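Local coordinates for KLLA0B12012p (Kluyveromyces lactis, PDB 6Y3P), which carries the C-terminal ATP-grasp domain of Pby1, a direct partner of the mRNA decapping enzyme Dcp2, and probably binds ATP and a metal ion, at residues E108-D113 against W128-E133; W141-S146 against F195-Y200; D115-L120 against Q162-F167. All blocks are in the same frame, centred on the assembly; numbering follows the deposited sequence.

In the fold
The three contacts lie in one part of this ATP-grasp domain, where helices 120-125, 128-136 and 160-171 pack against a five-stranded antiparallel sheet. Contact 2 pairs strands 140-145 and 194-200 inside the sheet; contact 1, about 10 Å away centre to centre, lays helix 128-136 on strand 109-113, which borders 194-200 as an outermost strand. Contact 3, about 14 Å from each of the others, joins helix 160-171 to the turn leading into helix 120-125. Along the chain contact 1 closes before contact 2 opens, whereas contact 3 interleaves with both. Consequently the helical layer and the sheet are tied together by segments 15 to 49 residues apart in sequence, all within the tubulin-tyrosine ligase family region.

Contact 1: residues E108-D113 against W128-E133; sequences ESFNID and WELRQE
Phe110 presents one face of its ring to Leu130, whose CB stands 4.0 Å from the ring centroid and 19° off the ring normal, a CH-pi contact. The leucine branches then spread along the strand: its CG lies 3.6 Å from Phe110 CG, and its CD1 turns to meet Ile112 CD1 at 3.7 Å, the two side chains lying roughly perpendicular. One residue earlier, Glu129 CB approaches Phe110 CE2 obliquely, and nearly a turn later Glu133 CG comes within 3.8 Å of Phe110 CZ, so aliphatic parts of two glutamates extend the apolar surface around the ring. Segment 128-133 runs at 114° to strand 109-113, an outermost strand of the sheet, while Trp141 of strand 140-145, two places over in the sheet, also touches Phe110. Beyond the ring, Glu108 and Glu133 meet tip to tip with carboxylate planes nearly perpendicular, and their OE1 atoms are only 3.0 Å apart. Lys139 makes a salt bridge to Glu108 OE1 and a long, weak ion pair with Glu133 OE1. Two carboxylates this close would probably repel if both were charged; the shared lysine should offset part of that cost, and the pairing may raise the proton affinity of one of them.

Contact 2: residues W141-S146 against F195-Y200; sequences WILKPS and FIVQEY
This is an antiparallel strand pair in the interior of the five-stranded sheet, with 140-145 lying between 154-157 and 194-200. Four backbone bonds hold it, two at each hydrogen-bonded pair. At Ile142 and Gln198 the amide of Ile142 reaches Gln198 O at 2.8 Å and the return bond, from Gln198 N to Ile142 O, is 2.9 Å. The ladder is straighter at Lys144 and Ile196: the bond from Ile196 N to Lys144 O is 2.8 Å long with 176° at the hydrogen. Side chains alternate between the faces. Leu143 lies with Phe195 and Val197 on one, its CD1 set 3.8 Å from Phe195 CB and 3.9 Å from Val197 CG2, and helix 160-171 covers this leucine. On the other, Ile142 CG2 packs against Gln198 CB, and the Lys144 chain, bent at three torsions, runs beside Gln198 with its CD 3.7 Å from Gln198 CB. Gln198 OE1 has Lys83 as its partner. At the end of the pair Trp141 folds back, CG anti to its carbonyl carbon (chi1 -59°), so that CE3 meets Val197 CG1 at 3.7 Å, while Ile142 CD1 comes obliquely to Tyr200 CD1. The face of Leu143, Val197 and Phe195 is apolar, and helix 160-171 packs on Leu143 there; the other mixes Ile142 and Ile196 with the longer polar chains of Lys144 and Gln198.

Contact 3: residues D115-L120 against Q162-F167; sequences DYAEFL and QLQAIF
A single hydrogen bond supplies the polar side of this contact. Gln164 sends its NE2 to Ala117 O at 3.2 Å, with a nearly straight 169° at the hydrogen. The donor stands 61° out of the carbonyl plane, so it does not use a lone pair, although Ala117 O lies close to the plane of the glutamine amide. The same oxygen also accepts from Leu120 N within its own turn, and is thus gripped by two donors. The glutamine leaves its helix with CG anti to the backbone N and bends at chi2 (63°), which brings the amide across to the turn; its NE2 has a further partner in Asp168. The apolar side centres on Leu120, whose CD1 presses obliquely on the Phe167 ring, just 3.2 Å from CD2, a tight fit, and also reaches Leu163 CG at 4.0 Å. Leu120 CB passes Gln164 OE1 at 3.6 Å, the two side chains running alongside in opposed senses. Ala117 CB packs 3.8 Å from Phe167 CB. An alanine in place of Gln164 would remove the amide, would probably cost Ala117 O its second donor, and would be likely to loosen the packing beside Leu120. Phe167 in turn meets Phe195 edge-to-face, linking the turn to the sheet. Helix 160-171 lies in the connection of a beta-alpha-beta crossover between the parallel strands 154-157 and 194-200, with strand 140-145 between them, and the turn before helix 120-125 packs against it in the helical layer of the ATP-grasp domain.

Contact 1: residues E108-D113 against W128-E133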
loop_
_atom_site.group_PDB
_atom_site.type_symbol
_atom_site.label_atom_id
_atom_site.label_comp_id
_atom_site.label_asym_id
_atom_site.label_seq_id
_atom_site.Cartn_x
_atom_site.Cartn_y
_atom_site.Cartn_z
ATOM N N GLU A 108 5.327 -0.991 12.252
ATOM C CA GLU A 108 4.598 -2.072 12.890
ATOM C C GLU A 108 3.323 -1.533 13.516
ATOM O O GLU A 108 3.271 -0.368 13.911
ATOM C CB GLU A 108 5.432 -2.690 14.012
ATOM C CG GLU A 108 6.713 -3.348 13.561
ATOM C CD GLU A 108 7.567 -3.748 14.742
ATOM O OE1 GLU A 108 8.083 -2.838 15.431
ATOM O OE2 GLU A 108 7.681 -4.966 15.007
ATOM N N SER A 109 2.305 -2.382 13.599
ATOM C CA SER A 109 1.041 -2.096 14.264
ATOM C C SER A 109 0.645 -3.344 15.033
ATOM O O SER A 109 1.058 -4.460 14.686
ATOM C CB SER A 109 -0.044 -1.702 13.269
ATOM O OG SER A 109 -0.233 -2.723 12.305
ATOM N N PHE A 110 -0.082 -3.145 16.127
ATOM C CA PHE A 110 -0.548 -4.221 16.987
ATOM C C PHE A 110 -1.945 -3.892 17.420
ATOM O O PHE A 110 -2.337 -2.734 17.388
ATOM C CB PHE A 110 0.349 -4.378 18.223
ATOM C CG PHE A 110 1.814 -4.565 17.923
ATOM C CD1 PHE A 110 2.670 -3.473 17.848
ATOM C CD2 PHE A 110 2.343 -5.837 17.728
ATOM C CE1 PHE A 110 4.030 -3.648 17.568
ATOM C CE2 PHE A 110 3.706 -6.009 17.457
ATOM C CZ PHE A 110 4.540 -4.914 17.381
ATOM N N ASN A 111 -2.707 -4.923 17.795
ATOM C CA ASN A 111 -4.072 -4.784 18.281
ATOM C C ASN A 111 -4.101 -5.138 19.756
ATOM O O ASN A 111 -3.575 -6.174 20.166
ATOM C CB ASN A 111 -5.037 -5.630 17.455
ATOM C CG ASN A 111 -5.649 -4.840 16.329
ATOM O OD1 ASN A 111 -5.061 -4.679 15.254
ATOM N ND2 ASN A 111 -6.813 -4.266 16.585
ATOM N N ILE A 112 -4.622 -4.221 20.561
ATOM C CA ILE A 112 -4.710 -4.413 22.003
ATOM C C ILE A 112 -6.159 -4.246 22.477
ATOM O O ILE A 112 -6.924 -3.480 21.890
ATOM C CB ILE A 112 -3.674 -3.535 22.773
ATOM C CG1 ILE A 112 -3.493 -4.011 24.220
ATOM C CG2 ILE A 112 -3.959 -2.027 22.702
ATOM C CD1 ILE A 112 -2.108 -4.340 24.565
ATOM N N ASP A 113 -6.538 -5.019 23.491
ATOM C CA ASP A 113 -7.854 -4.963 24.119
ATOM C C ASP A 113 -7.622 -4.675 25.587
ATOM O O ASP A 113 -7.028 -5.494 26.295
ATOM C CB ASP A 113 -8.639 -6.277 23.927
ATOM C CG ASP A 113 -9.025 -6.632 22.493
ATOM O OD1 ASP A 113 -9.210 -5.698 21.669
ATOM O OD2 ASP A 113 -9.186 -7.842 22.206
ATOM N N TRP A 128 2.388 -10.374 23.189
ATOM C CA TRP A 128 3.790 -10.484 23.585
ATOM C C TRP A 128 4.760 -9.778 22.639
ATOM O O TRP A 128 5.802 -9.306 23.104
ATOM C CB TRP A 128 4.195 -11.953 23.802
ATOM C CG TRP A 128 4.124 -12.817 22.579
ATOM C CD1 TRP A 128 3.111 -13.659 22.229
ATOM C CD2 TRP A 128 5.132 -12.957 21.567
ATOM N NE1 TRP A 128 3.400 -14.278 21.034
ATOM C CE2 TRP A 128 4.630 -13.860 20.600
ATOM C CE3 TRP A 128 6.412 -12.406 21.379
ATOM C CZ2 TRP A 128 5.355 -14.204 19.451
ATOM C CZ3 TRP A 128 7.119 -12.730 20.231
ATOM C CH2 TRP A 128 6.593 -13.616 19.280
ATOM N N GLU A 129 4.435 -9.719 21.321
ATOM C CA GLU A 129 5.266 -9.038 20.317
ATOM C C GLU A 129 5.388 -7.550 20.654
ATOM O O GLU A 129 6.493 -7.011 20.640
ATOM C CB GLU A 129 4.678 -9.206 18.907
ATOM C CG GLU A 129 5.318 -10.301 18.078
ATOM C CD GLU A 129 4.344 -11.000 17.150
ATOM O OE1 GLU A 129 4.393 -10.730 15.928
ATOM O OE2 GLU A 129 3.521 -11.807 17.646
ATOM N N LEU A 130 4.250 -6.919 20.999
ATOM C CA LEU A 130 4.092 -5.509 21.364
ATOM C C LEU A 130 4.874 -5.193 22.632
ATOM O O LEU A 130 5.608 -4.208 22.649
ATOM C CB LEU A 130 2.586 -5.233 21.604
ATOM C CG LEU A 130 1.964 -3.836 21.423
ATOM C CD1 LEU A 130 0.846 -3.626 22.412
ATOM C CD2 LEU A 130 2.954 -2.714 21.455
ATOM N N ARG A 131 4.709 -6.021 23.695
ATOM C CA ARG A 131 5.392 -5.843 24.990
ATOM C C ARG A 131 6.898 -5.688 24.788
ATOM O O ARG A 131 7.497 -4.739 25.303
ATOM C CB ARG A 131 5.091 -7.029 25.927
ATOM C CG ARG A 131 5.916 -7.093 27.230
ATOM C CD ARG A 131 5.321 -6.259 28.341
ATOM N NE ARG A 131 5.520 -6.868 29.653
ATOM C CZ ARG A 131 4.652 -6.777 30.658
ATOM N NH1 ARG A 131 4.910 -7.364 31.820
ATOM N NH2 ARG A 131 3.516 -6.107 30.504
ATOM N N GLN A 132 7.484 -6.618 24.008
ATOM C CA GLN A 132 8.904 -6.697 23.706
ATOM C C GLN A 132 9.397 -5.484 22.959
ATOM O O GLN A 132 10.482 -4.989 23.245
ATOM C CB GLN A 132 9.215 -7.984 22.938
ATOM C CG GLN A 132 10.539 -8.590 23.377
ATOM C CD GLN A 132 10.723 -9.999 22.911
ATOM O OE1 GLN A 132 10.271 -10.396 21.824
ATOM N NE2 GLN A 132 11.496 -10.751 23.680
ATOM N N GLU A 133 8.579 -4.977 22.047
ATOM C CA GLU A 133 8.867 -3.782 21.276
ATOM C C GLU A 133 8.948 -2.544 22.184
ATOM O O GLU A 133 9.916 -1.789 22.107
ATOM C CB GLU A 133 7.788 -3.594 20.198
ATOM C CG GLU A 133 7.938 -4.525 19.010
ATOM C CD GLU A 133 9.147 -4.274 18.128
ATOM O OE1 GLU A 133 9.563 -3.099 17.996
ATOM O OE2 GLU A 133 9.685 -5.260 17.575
#

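Contact 2: residues W141-S146 against F195-Y200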
loop_
_atom_site.group_PDB
_atom_site.type_symbol
_atom_site.label_atom_id
_atom_site.label_comp_id
_atom_site.label_asym_id
_atom_site.label_seq_id
_atom_site.Cartn_x
_atom_site.Cartn_y
_atom_site.Cartn_z
ATOM N N TRP A 141 5.376 5.771 19.413
ATOM C CA TRP A 141 4.165 5.005 19.198
ATOM C C TRP A 141 2.980 5.874 19.314
ATOM O O TRP A 141 2.998 6.922 19.964
ATOM C CB TRP A 141 4.042 3.866 20.244
ATOM C CG TRP A 141 5.176 2.902 20.221
ATOM C CD1 TRP A 141 6.339 2.991 20.929
ATOM C CD2 TRP A 141 5.323 1.784 19.337
ATOM N NE1 TRP A 141 7.201 1.985 20.546
ATOM C CE2 TRP A 141 6.588 1.211 19.590
ATOM C CE3 TRP A 141 4.479 1.169 18.401
ATOM C CZ2 TRP A 141 7.009 0.024 18.973
ATOM C CZ3 TRP A 141 4.910 0.009 17.766
ATOM C CH2 TRP A 141 6.158 -0.553 18.057
ATOM N N ILE A 142 1.923 5.410 18.726
ATOM C CA ILE A 142 0.668 6.096 18.804
ATOM C C ILE A 142 -0.410 5.089 19.232
ATOM O O ILE A 142 -0.388 3.931 18.795
ATOM C CB ILE A 142 0.450 6.880 17.488
ATOM C CG1 ILE A 142 -0.307 8.145 17.770
ATOM C CG2 ILE A 142 -0.139 6.074 16.319
ATOM C CD1 ILE A 142 0.194 9.172 17.026
ATOM N N LEU A 143 -1.233 5.489 20.222
ATOM C CA LEU A 143 -2.338 4.695 20.751
ATOM C C LEU A 143 -3.622 5.203 20.076
ATOM O O LEU A 143 -4.129 6.263 20.437
ATOM C CB LEU A 143 -2.419 4.784 22.284
ATOM C CG LEU A 143 -3.607 4.037 22.936
ATOM C CD1 LEU A 143 -3.423 2.517 22.905
ATOM C CD2 LEU A 143 -3.875 4.545 24.330
ATOM N N LYS A 144 -4.105 4.462 19.054
ATOM C CA LYS A 144 -5.283 4.823 18.263
ATOM C C LYS A 144 -6.487 4.021 18.726
ATOM O O LYS A 144 -6.483 2.796 18.548
ATOM C CB LYS A 144 -5.070 4.544 16.756
ATOM C CG LYS A 144 -3.877 5.217 16.091
ATOM C CD LYS A 144 -3.280 4.299 15.018
ATOM C CE LYS A 144 -3.428 4.824 13.606
ATOM N NZ LYS A 144 -4.781 4.568 13.049
ATOM N N PRO A 145 -7.551 4.667 19.273
ATOM C CA PRO A 145 -8.756 3.905 19.619
ATOM C C PRO A 145 -9.451 3.560 18.298
ATOM O O PRO A 145 -9.854 4.478 17.578
ATOM C CB PRO A 145 -9.566 4.884 20.484
ATOM C CG PRO A 145 -8.686 6.092 20.686
ATOM C CD PRO A 145 -7.749 6.104 19.534
ATOM N N SER A 146 -9.489 2.246 17.937
ATOM C CA SER A 146 -10.048 1.699 16.686
ATOM C C SER A 146 -11.364 2.349 16.223
ATOM O O SER A 146 -11.604 2.464 15.018
ATOM C CB SER A 146 -10.213 0.186 16.783
ATOM O OG SER A 146 -9.020 -0.470 16.387
ATOM N N PHE A 195 -7.984 -1.174 20.683
ATOM C CA PHE A 195 -7.018 -0.128 20.319
ATOM C C PHE A 195 -5.959 -0.667 19.388
ATOM O O PHE A 195 -5.618 -1.852 19.449
ATOM C CB PHE A 195 -6.289 0.436 21.557
ATOM C CG PHE A 195 -7.129 1.044 22.643
ATOM C CD1 PHE A 195 -7.598 0.271 23.695
ATOM C CD2 PHE A 195 -7.403 2.404 22.651
ATOM C CE1 PHE A 195 -8.375 0.839 24.712
ATOM C CE2 PHE A 195 -8.166 2.974 23.677
ATOM C CZ PHE A 195 -8.637 2.191 24.706
ATOM N N ILE A 196 -5.406 0.216 18.552
ATOM C CA ILE A 196 -4.271 -0.123 17.710
ATOM C C ILE A 196 -3.095 0.686 18.242
ATOM O O ILE A 196 -3.242 1.862 18.584
ATOM C CB ILE A 196 -4.510 0.056 16.173
ATOM C CG1 ILE A 196 -5.632 -0.895 15.666
ATOM C CG2 ILE A 196 -3.197 -0.182 15.374
ATOM C CD1 ILE A 196 -6.239 -0.552 14.291
ATOM N N VAL A 197 -1.960 0.026 18.388
ATOM C CA VAL A 197 -0.709 0.636 18.793
ATOM C C VAL A 197 0.123 0.608 17.516
ATOM O O VAL A 197 0.493 -0.459 17.012
ATOM C CB VAL A 197 -0.048 -0.074 19.987
ATOM C CG1 VAL A 197 1.359 0.466 20.235
ATOM C CG2 VAL A 197 -0.915 0.060 21.246
ATOM N N GLN A 198 0.317 1.782 16.940
ATOM C CA GLN A 198 1.010 1.921 15.669
ATOM C C GLN A 198 2.313 2.695 15.856
ATOM O O GLN A 198 2.313 3.746 16.491
ATOM C CB GLN A 198 0.053 2.637 14.678
ATOM C CG GLN A 198 0.619 3.010 13.298
ATOM C CD GLN A 198 0.280 2.037 12.198
ATOM O OE1 GLN A 198 1.150 1.632 11.420
ATOM N NE2 GLN A 198 -0.997 1.683 12.059
ATOM N N GLU A 199 3.413 2.199 15.267
ATOM C CA GLU A 199 4.690 2.898 15.279
ATOM C C GLU A 199 4.467 4.279 14.679
ATOM O O GLU A 199 3.775 4.428 13.667
ATOM C CB GLU A 199 5.744 2.144 14.487
ATOM C CG GLU A 199 7.111 2.776 14.623
ATOM C CD GLU A 199 8.231 2.081 13.887
ATOM O OE1 GLU A 199 9.317 2.696 13.771
ATOM O OE2 GLU A 199 8.041 0.917 13.460
ATOM N N TYR A 200 4.976 5.291 15.359
ATOM C CA TYR A 200 4.784 6.668 14.943
ATOM C C TYR A 200 6.082 7.308 14.468
ATOM O O TYR A 200 7.113 7.205 15.132
ATOM C CB TYR A 200 4.098 7.458 16.082
ATOM C CG TYR A 200 4.058 8.958 15.899
ATOM C CD1 TYR A 200 3.118 9.555 15.060
ATOM C CD2 TYR A 200 4.923 9.786 16.603
ATOM C CE1 TYR A 200 3.068 10.944 14.903
ATOM C CE2 TYR A 200 4.897 11.166 16.437
ATOM C CZ TYR A 200 3.975 11.744 15.579
ATOM O OH TYR A 200 3.949 13.113 15.457
#

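Contact 3: residues D115-L120 against Q162-F167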
loop_
_atom_site.group_PDB
_atom_site.type_symbol
_atom_site.label_atom_id
_atom_site.label_comp_id
_atom_site.label_asym_id
_atom_site.label_seq_id
_atom_site.Cartn_x
_atom_site.Cartn_y
_atom_site.Cartn_z
ATOM N N ASP A 115 -9.595 -3.385 29.024
ATOM C CA ASP A 115 -10.875 -3.210 29.709
ATOM C C ASP A 115 -10.776 -2.009 30.647
ATOM O O ASP A 115 -11.576 -1.081 30.550
ATOM C CB ASP A 115 -11.246 -4.495 30.488
ATOM C CG ASP A 115 -11.306 -5.770 29.657
ATOM O OD1 ASP A 115 -10.278 -6.112 29.005
ATOM O OD2 ASP A 115 -12.353 -6.454 29.695
ATOM N N TYR A 116 -9.776 -2.035 31.553
ATOM C CA TYR A 116 -9.494 -1.015 32.562
ATOM C C TYR A 116 -7.991 -0.855 32.663
ATOM O O TYR A 116 -7.244 -1.802 32.407
ATOM C CB TYR A 116 -10.071 -1.426 33.927
ATOM C CG TYR A 116 -11.529 -1.832 33.878
ATOM C CD1 TYR A 116 -11.902 -3.117 33.495
ATOM C CD2 TYR A 116 -12.537 -0.932 34.213
ATOM C CE1 TYR A 116 -13.240 -3.488 33.412
ATOM C CE2 TYR A 116 -13.881 -1.301 34.155
ATOM C CZ TYR A 116 -14.223 -2.581 33.751
ATOM O OH TYR A 116 -15.521 -2.978 33.717
ATOM N N ALA A 117 -7.550 0.353 33.038
ATOM C CA ALA A 117 -6.135 0.750 33.162
ATOM C C ALA A 117 -5.306 -0.183 34.053
ATOM O O ALA A 117 -4.157 -0.477 33.716
ATOM C CB ALA A 117 -6.035 2.192 33.658
ATOM N N GLU A 118 -5.905 -0.681 35.152
ATOM C CA GLU A 118 -5.258 -1.587 36.113
ATOM C C GLU A 118 -4.856 -2.965 35.520
ATOM O O GLU A 118 -4.050 -3.686 36.120
ATOM C CB GLU A 118 -6.108 -1.760 37.390
ATOM C CG GLU A 118 -7.628 -1.712 37.213
ATOM C CD GLU A 118 -8.288 -0.387 37.561
ATOM O OE1 GLU A 118 -8.144 0.076 38.720
ATOM O OE2 GLU A 118 -8.975 0.178 36.675
ATOM N N PHE A 119 -5.379 -3.304 34.321
ATOM C CA PHE A 119 -5.077 -4.568 33.665
ATOM C C PHE A 119 -4.336 -4.407 32.349
ATOM O O PHE A 119 -4.308 -5.345 31.548
ATOM C CB PHE A 119 -6.349 -5.408 33.508
ATOM C CG PHE A 119 -6.845 -5.966 34.812
ATOM C CD1 PHE A 119 -6.238 -7.071 35.386
ATOM C CD2 PHE A 119 -7.927 -5.387 35.465
ATOM C CE1 PHE A 119 -6.712 -7.598 36.587
ATOM C CE2 PHE A 119 -8.379 -5.898 36.679
ATOM C CZ PHE A 119 -7.762 -6.993 37.241
ATOM N N LEU A 120 -3.673 -3.234 32.163
ATOM C CA LEU A 120 -2.845 -2.885 31.003
ATOM C C LEU A 120 -1.691 -3.880 30.873
ATOM O O LEU A 120 -1.391 -4.312 29.763
ATOM C CB LEU A 120 -2.314 -1.433 31.114
ATOM C CG LEU A 120 -1.516 -0.839 29.919
ATOM C CD1 LEU A 120 -1.806 0.622 29.775
ATOM C CD2 LEU A 120 -0.023 -0.866 30.177
ATOM N N GLN A 162 4.447 5.477 30.245
ATOM C CA GLN A 162 3.762 6.541 29.523
ATOM C C GLN A 162 2.377 6.036 29.040
ATOM O O GLN A 162 1.362 6.686 29.290
ATOM C CB GLN A 162 4.632 7.055 28.374
ATOM C CG GLN A 162 5.681 8.050 28.826
ATOM C CD GLN A 162 6.854 8.172 27.878
ATOM O OE1 GLN A 162 6.930 7.536 26.813
ATOM N NE2 GLN A 162 7.824 8.981 28.265
ATOM N N LEU A 163 2.335 4.827 28.463
ATOM C CA LEU A 163 1.091 4.172 28.049
ATOM C C LEU A 163 0.171 3.940 29.249
ATOM O O LEU A 163 -1.030 4.179 29.148
ATOM C CB LEU A 163 1.393 2.852 27.337
ATOM C CG LEU A 163 0.230 2.152 26.646
ATOM C CD1 LEU A 163 -0.464 3.064 25.601
ATOM C CD2 LEU A 163 0.697 0.867 26.009
ATOM N N GLN A 164 0.748 3.529 30.386
ATOM C CA GLN A 164 0.047 3.297 31.650
ATOM C C GLN A 164 -0.610 4.588 32.172
ATOM O O GLN A 164 -1.737 4.542 32.644
ATOM C CB GLN A 164 1.008 2.672 32.693
ATOM C CG GLN A 164 0.367 2.359 34.077
ATOM C CD GLN A 164 -0.739 1.331 33.994
ATOM O OE1 GLN A 164 -0.512 0.143 33.761
ATOM N NE2 GLN A 164 -1.964 1.770 34.164
ATOM N N ALA A 165 0.106 5.730 32.076
ATOM C CA ALA A 165 -0.360 7.054 32.496
ATOM C C ALA A 165 -1.491 7.534 31.577
ATOM O O ALA A 165 -2.436 8.158 32.054
ATOM C CB ALA A 165 0.800 8.042 32.471
ATOM N N ILE A 166 -1.411 7.216 30.269
ATOM C CA ILE A 166 -2.450 7.570 29.305
ATOM C C ILE A 166 -3.760 6.867 29.717
ATOM O O ILE A 166 -4.788 7.539 29.882
ATOM C CB ILE A 166 -2.036 7.228 27.851
ATOM C CG1 ILE A 166 -0.866 8.125 27.361
ATOM C CG2 ILE A 166 -3.244 7.328 26.890
ATOM C CD1 ILE A 166 -0.239 7.657 26.049
ATOM N N PHE A 167 -3.695 5.521 29.934
ATOM C CA PHE A 167 -4.842 4.696 30.339
ATOM C C PHE A 167 -5.442 5.108 31.670
ATOM O O PHE A 167 -6.661 5.097 31.795
ATOM C CB PHE A 167 -4.503 3.191 30.324
ATOM C CG PHE A 167 -4.769 2.568 28.973
ATOM C CD1 PHE A 167 -6.041 2.151 28.624
ATOM C CD2 PHE A 167 -3.764 2.492 28.015
ATOM C CE1 PHE A 167 -6.297 1.642 27.352
ATOM C CE2 PHE A 167 -4.011 1.941 26.757
ATOM C CZ PHE A 167 -5.277 1.544 26.421
#